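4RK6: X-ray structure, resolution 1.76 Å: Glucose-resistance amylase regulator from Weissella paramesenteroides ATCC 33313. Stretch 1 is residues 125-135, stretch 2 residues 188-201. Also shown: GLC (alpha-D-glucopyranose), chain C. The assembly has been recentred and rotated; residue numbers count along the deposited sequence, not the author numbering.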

# COMPACT_ATOMS: atom_id res chain seq x y z
N GLY A 125 1.88 -32.88 5.65
CA GLY A 125 0.80 -33.87 5.73
C GLY A 125 -0.50 -33.51 5.03
O GLY A 125 -1.52 -34.22 5.18
N HIS A 126 -0.48 -32.42 4.27
CA HIS A 126 -1.64 -31.98 3.51
C HIS A 126 -1.68 -32.69 2.16
O HIS A 126 -0.64 -32.94 1.56
CB HIS A 126 -1.62 -30.47 3.31
CG HIS A 126 -1.68 -29.72 4.60
ND1 HIS A 126 -2.87 -29.32 5.16
CD2 HIS A 126 -0.71 -29.36 5.47
CE1 HIS A 126 -2.63 -28.76 6.33
NE2 HIS A 126 -1.32 -28.75 6.53
N LYS A 127 -2.90 -33.03 1.75
CA LYS A 127 -3.17 -33.67 0.45
C LYS A 127 -4.22 -32.92 -0.35
O LYS A 127 -4.08 -32.73 -1.56
CB LYS A 127 -3.63 -35.12 0.67
CG LYS A 127 -2.48 -36.13 0.74
CD LYS A 127 -2.93 -37.55 1.04
CE LYS A 127 -3.70 -38.20 -0.11
NZ LYS A 127 -5.18 -38.10 0.05
N ASN A 128 -5.29 -32.50 0.32
CA ASN A 128 -6.32 -31.71 -0.31
C ASN A 128 -6.03 -30.23 -0.15
O ASN A 128 -6.08 -29.71 0.96
CB ASN A 128 -7.66 -32.08 0.29
CG ASN A 128 -8.03 -33.51 -0.04
OD1 ASN A 128 -7.91 -33.94 -1.19
ND2 ASN A 128 -8.44 -34.26 0.95
N ILE A 129 -5.70 -29.57 -1.26
CA ILE A 129 -5.12 -28.21 -1.23
C ILE A 129 -5.80 -27.31 -2.24
O ILE A 129 -6.05 -27.71 -3.37
CB ILE A 129 -3.59 -28.23 -1.48
CG1 ILE A 129 -2.90 -29.15 -0.48
CG2 ILE A 129 -3.00 -26.82 -1.36
CD1 ILE A 129 -1.41 -29.30 -0.65
N ALA A 130 -6.13 -26.09 -1.82
CA ALA A 130 -6.74 -25.11 -2.70
C ALA A 130 -5.73 -24.02 -3.10
O ALA A 130 -4.87 -23.63 -2.31
CB ALA A 130 -7.94 -24.48 -2.04
N LEU A 131 -5.85 -23.54 -4.34
CA LEU A 131 -5.22 -22.31 -4.78
C LEU A 131 -6.31 -21.25 -4.79
O LEU A 131 -7.34 -21.40 -5.45
CB LEU A 131 -4.60 -22.47 -6.18
CG LEU A 131 -3.86 -21.23 -6.72
CD1 LEU A 131 -2.56 -21.02 -5.97
CD2 LEU A 131 -3.55 -21.39 -8.20
N VAL A 132 -6.08 -20.17 -4.03
CA VAL A 132 -7.08 -19.10 -3.86
C VAL A 132 -6.46 -17.77 -4.25
O VAL A 132 -5.38 -17.43 -3.81
CB VAL A 132 -7.61 -19.01 -2.41
CG1 VAL A 132 -8.66 -17.91 -2.29
CG2 VAL A 132 -8.19 -20.34 -1.97
N GLY A 133 -7.15 -17.03 -5.11
CA GLY A 133 -6.67 -15.76 -5.59
C GLY A 133 -6.94 -15.61 -7.07
O GLY A 133 -8.07 -15.82 -7.52
N ASP A 134 -5.92 -15.22 -7.81
CA ASP A 134 -6.05 -15.08 -9.26
C ASP A 134 -5.82 -16.45 -9.92
O ASP A 134 -4.69 -16.85 -10.16
CB ASP A 134 -5.12 -13.98 -9.77
CG ASP A 134 -5.33 -13.67 -11.24
OD1 ASP A 134 -6.10 -14.39 -11.89
OD2 ASP A 134 -4.74 -12.71 -11.75
N THR A 135 -6.92 -17.16 -10.17
CA THR A 135 -6.86 -18.55 -10.67
C THR A 135 -7.60 -18.72 -12.00
O THR A 135 -7.71 -19.84 -12.49
CB THR A 135 -7.48 -19.55 -9.68
OG1 THR A 135 -8.90 -19.39 -9.63
CG2 THR A 135 -6.92 -19.40 -8.28
N LEU A 188 -15.00 -27.65 4.78
CA LEU A 188 -14.07 -27.36 3.71
C LEU A 188 -13.46 -28.65 3.19
O LEU A 188 -13.05 -29.48 3.98
CB LEU A 188 -12.96 -26.41 4.19
CG LEU A 188 -13.45 -24.99 4.45
CD1 LEU A 188 -12.27 -24.19 5.01
CD2 LEU A 188 -14.01 -24.31 3.23
N PRO A 189 -13.40 -28.80 1.86
CA PRO A 189 -12.89 -30.03 1.26
C PRO A 189 -11.37 -30.06 1.15
O PRO A 189 -10.81 -31.07 0.74
CB PRO A 189 -13.53 -30.04 -0.14
CG PRO A 189 -13.83 -28.61 -0.45
CD PRO A 189 -14.04 -27.92 0.86
N PHE A 190 -10.73 -28.96 1.54
CA PHE A 190 -9.29 -28.86 1.59
C PHE A 190 -8.82 -28.44 2.98
O PHE A 190 -9.52 -27.74 3.71
CB PHE A 190 -8.77 -27.88 0.54
CG PHE A 190 -9.55 -26.58 0.47
CD1 PHE A 190 -9.20 -25.50 1.27
CD2 PHE A 190 -10.62 -26.44 -0.41
CE1 PHE A 190 -9.91 -24.32 1.20
CE2 PHE A 190 -11.33 -25.26 -0.49
CZ PHE A 190 -10.98 -24.19 0.32
N THR A 191 -7.61 -28.84 3.32
CA THR A 191 -7.02 -28.56 4.63
C THR A 191 -6.03 -27.40 4.61
O THR A 191 -5.63 -26.90 5.68
CB THR A 191 -6.32 -29.80 5.22
OG1 THR A 191 -5.23 -30.22 4.36
CG2 THR A 191 -7.33 -30.93 5.41
N ALA A 192 -5.60 -27.02 3.41
CA ALA A 192 -4.64 -25.93 3.20
C ALA A 192 -5.01 -25.15 1.97
O ALA A 192 -5.58 -25.68 1.00
CB ALA A 192 -3.24 -26.47 3.06
N ALA A 193 -4.71 -23.86 2.01
CA ALA A 193 -4.92 -22.97 0.90
C ALA A 193 -3.63 -22.21 0.60
O ALA A 193 -2.96 -21.73 1.50
CB ALA A 193 -6.04 -22.00 1.21
N ILE A 194 -3.29 -22.16 -0.68
CA ILE A 194 -2.17 -21.37 -1.16
C ILE A 194 -2.79 -20.09 -1.70
O ILE A 194 -3.58 -20.11 -2.64
CB ILE A 194 -1.39 -22.09 -2.27
CG1 ILE A 194 -0.81 -23.39 -1.72
CG2 ILE A 194 -0.29 -21.18 -2.79
CD1 ILE A 194 -0.15 -24.29 -2.74
N ALA A 195 -2.44 -18.97 -1.08
CA ALA A 195 -3.01 -17.68 -1.45
C ALA A 195 -2.10 -16.97 -2.44
O ALA A 195 -0.91 -16.82 -2.17
CB ALA A 195 -3.17 -16.84 -0.19
N THR A 196 -2.64 -16.49 -3.57
CA THR A 196 -1.78 -15.94 -4.63
C THR A 196 -1.22 -14.55 -4.30
O THR A 196 -0.35 -14.05 -5.02
CB THR A 196 -2.49 -15.84 -6.00
OG1 THR A 196 -3.59 -14.92 -5.93
CG2 THR A 196 -2.95 -17.18 -6.44
N ALA A 197 -1.73 -13.93 -3.24
CA ALA A 197 -1.15 -12.69 -2.72
C ALA A 197 -1.41 -12.61 -1.24
O ALA A 197 -2.31 -13.28 -0.72
CB ALA A 197 -1.73 -11.48 -3.43
N ASP A 198 -0.60 -11.83 -0.53
CA ASP A 198 -0.74 -11.73 0.93
C ASP A 198 -2.17 -11.37 1.41
O ASP A 198 -2.66 -11.95 2.38
CB ASP A 198 0.24 -10.72 1.52
CG ASP A 198 1.70 -11.05 1.18
OD1 ASP A 198 2.07 -12.24 1.06
OD2 ASP A 198 2.45 -10.06 1.06
N MSE A 199 -2.81 -10.42 0.73
CA MSE A 199 -4.15 -9.93 1.14
C MSE A 199 -5.17 -11.05 1.01
O MSE A 199 -6.10 -11.11 1.79
CB MSE A 199 -4.57 -8.70 0.34
CG MSE A 199 -4.04 -7.44 0.99
SE MSE A 199 -5.06 -7.17 2.65
CE MSE A 199 -4.40 -5.32 2.81
N VAL A 200 -4.98 -11.96 0.06
CA VAL A 200 -5.87 -13.12 -0.06
C VAL A 200 -5.79 -13.92 1.24
O VAL A 200 -6.80 -14.35 1.79
CB VAL A 200 -5.51 -13.99 -1.27
CG1 VAL A 200 -6.37 -15.26 -1.31
CG2 VAL A 200 -5.63 -13.20 -2.56
N GLY A 201 -4.57 -14.12 1.74
CA GLY A 201 -4.35 -14.82 3.00
C GLY A 201 -5.00 -14.12 4.18
O GLY A 201 -5.59 -14.76 5.05
C1 GLC C . 1.64 -9.62 -9.68
C2 GLC C . 3.09 -10.13 -9.70
C3 GLC C . 3.30 -11.36 -8.84
C4 GLC C . 2.65 -11.15 -7.47
C5 GLC C . 1.15 -10.92 -7.70
C6 GLC C . 0.41 -10.67 -6.38
O1 GLC C . 0.94 -10.39 -10.58
O2 GLC C . 3.49 -10.46 -11.03
O3 GLC C . 4.71 -11.50 -8.71
O4 GLC C . 2.90 -12.24 -6.65
O5 GLC C . 0.94 -9.76 -8.46
O6 GLC C . 0.89 -9.53 -5.74
O HOH W 1 -5.35 -32.67 3.21

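The two stretches lie side by side as neighbouring parallel strands, 129-132 against 192-195, their N-to-C directions 25° apart. In a parallel pair, one strand spends both polar atoms of every second residue on its neighbour, and here stretch 1 does so through Ala130 and Val132. Ala130 N donates to Ala192 O (2.9 Å) and Ala130 O accepts from Ile194 N (2.7 Å); Val132 N donates to Ile194 O (2.9 Å) and Val132 O accepts from Thr196 N (2.9 Å). Ile194, lying between the two, gives its N to one and its O to the other. The inner bonds are nearly straight, at 171° to 174°, and the last relaxes to 152° as the strand ends. CA-H...O contacts supplement this ladder, as between Ala193 CA and Ala130 O at 3.3 Å.

Just before the ladder begins, Thr191 N donates to Asn128 O (2.9 Å). Ala192 N, 3.7 Å from the same Asn128 O, is left without a partner, the one unpaid polar atom buried by this contact.

Each end is closed by a threonine hydroxyl. At the start, His126 ND1 and Thr191 OG1 form a short 2.6 Å hydrogen bond at the ring edge, in which either could donate. Water 1 extends the link: it accepts from Lys127 N (2.9 Å) and hydrogen-bonds Thr191 OG1 at 2.7 Å. One face of the same imidazole carries Ala192 CB, 4.0 Å from the ring centroid, while His126 NE2 is satisfied elsewhere in the structure. At the far end, Thr196 OG1 accepts from Asp134 N (3.0 Å), carrying the pairing past the strand. The hydroxyl needs the space that Gly133 leaves: an ideal CB there would sit 1.8 Å from Thr196 OG1. The backbone angles of Gly133 independently call for glycine.

The side chains alternate between the faces of the sheet. Ile129, Leu131, Ala192 and Ile194 share one: Ile129 CG2 meets Ile194 CD1 at 4.1 Å, and Leu131 CD1 reaches Ile194 CG2 at 3.9 Å, so Ile194 bridges two neighbours. The other face carries Ala130, Val132, Ala193 and Ala195. Ala130 CB sits almost squarely over the Phe190 ring, 3.5 Å from its centroid and 5° off the normal, a CH-pi contact suited to a small methyl. Val132 CG2 approaches Ala193 CB at 4.2 Å, while Val132 CG1 packs against Val200 CG1 at 3.6 Å, tying the strand to the helix that follows its partner.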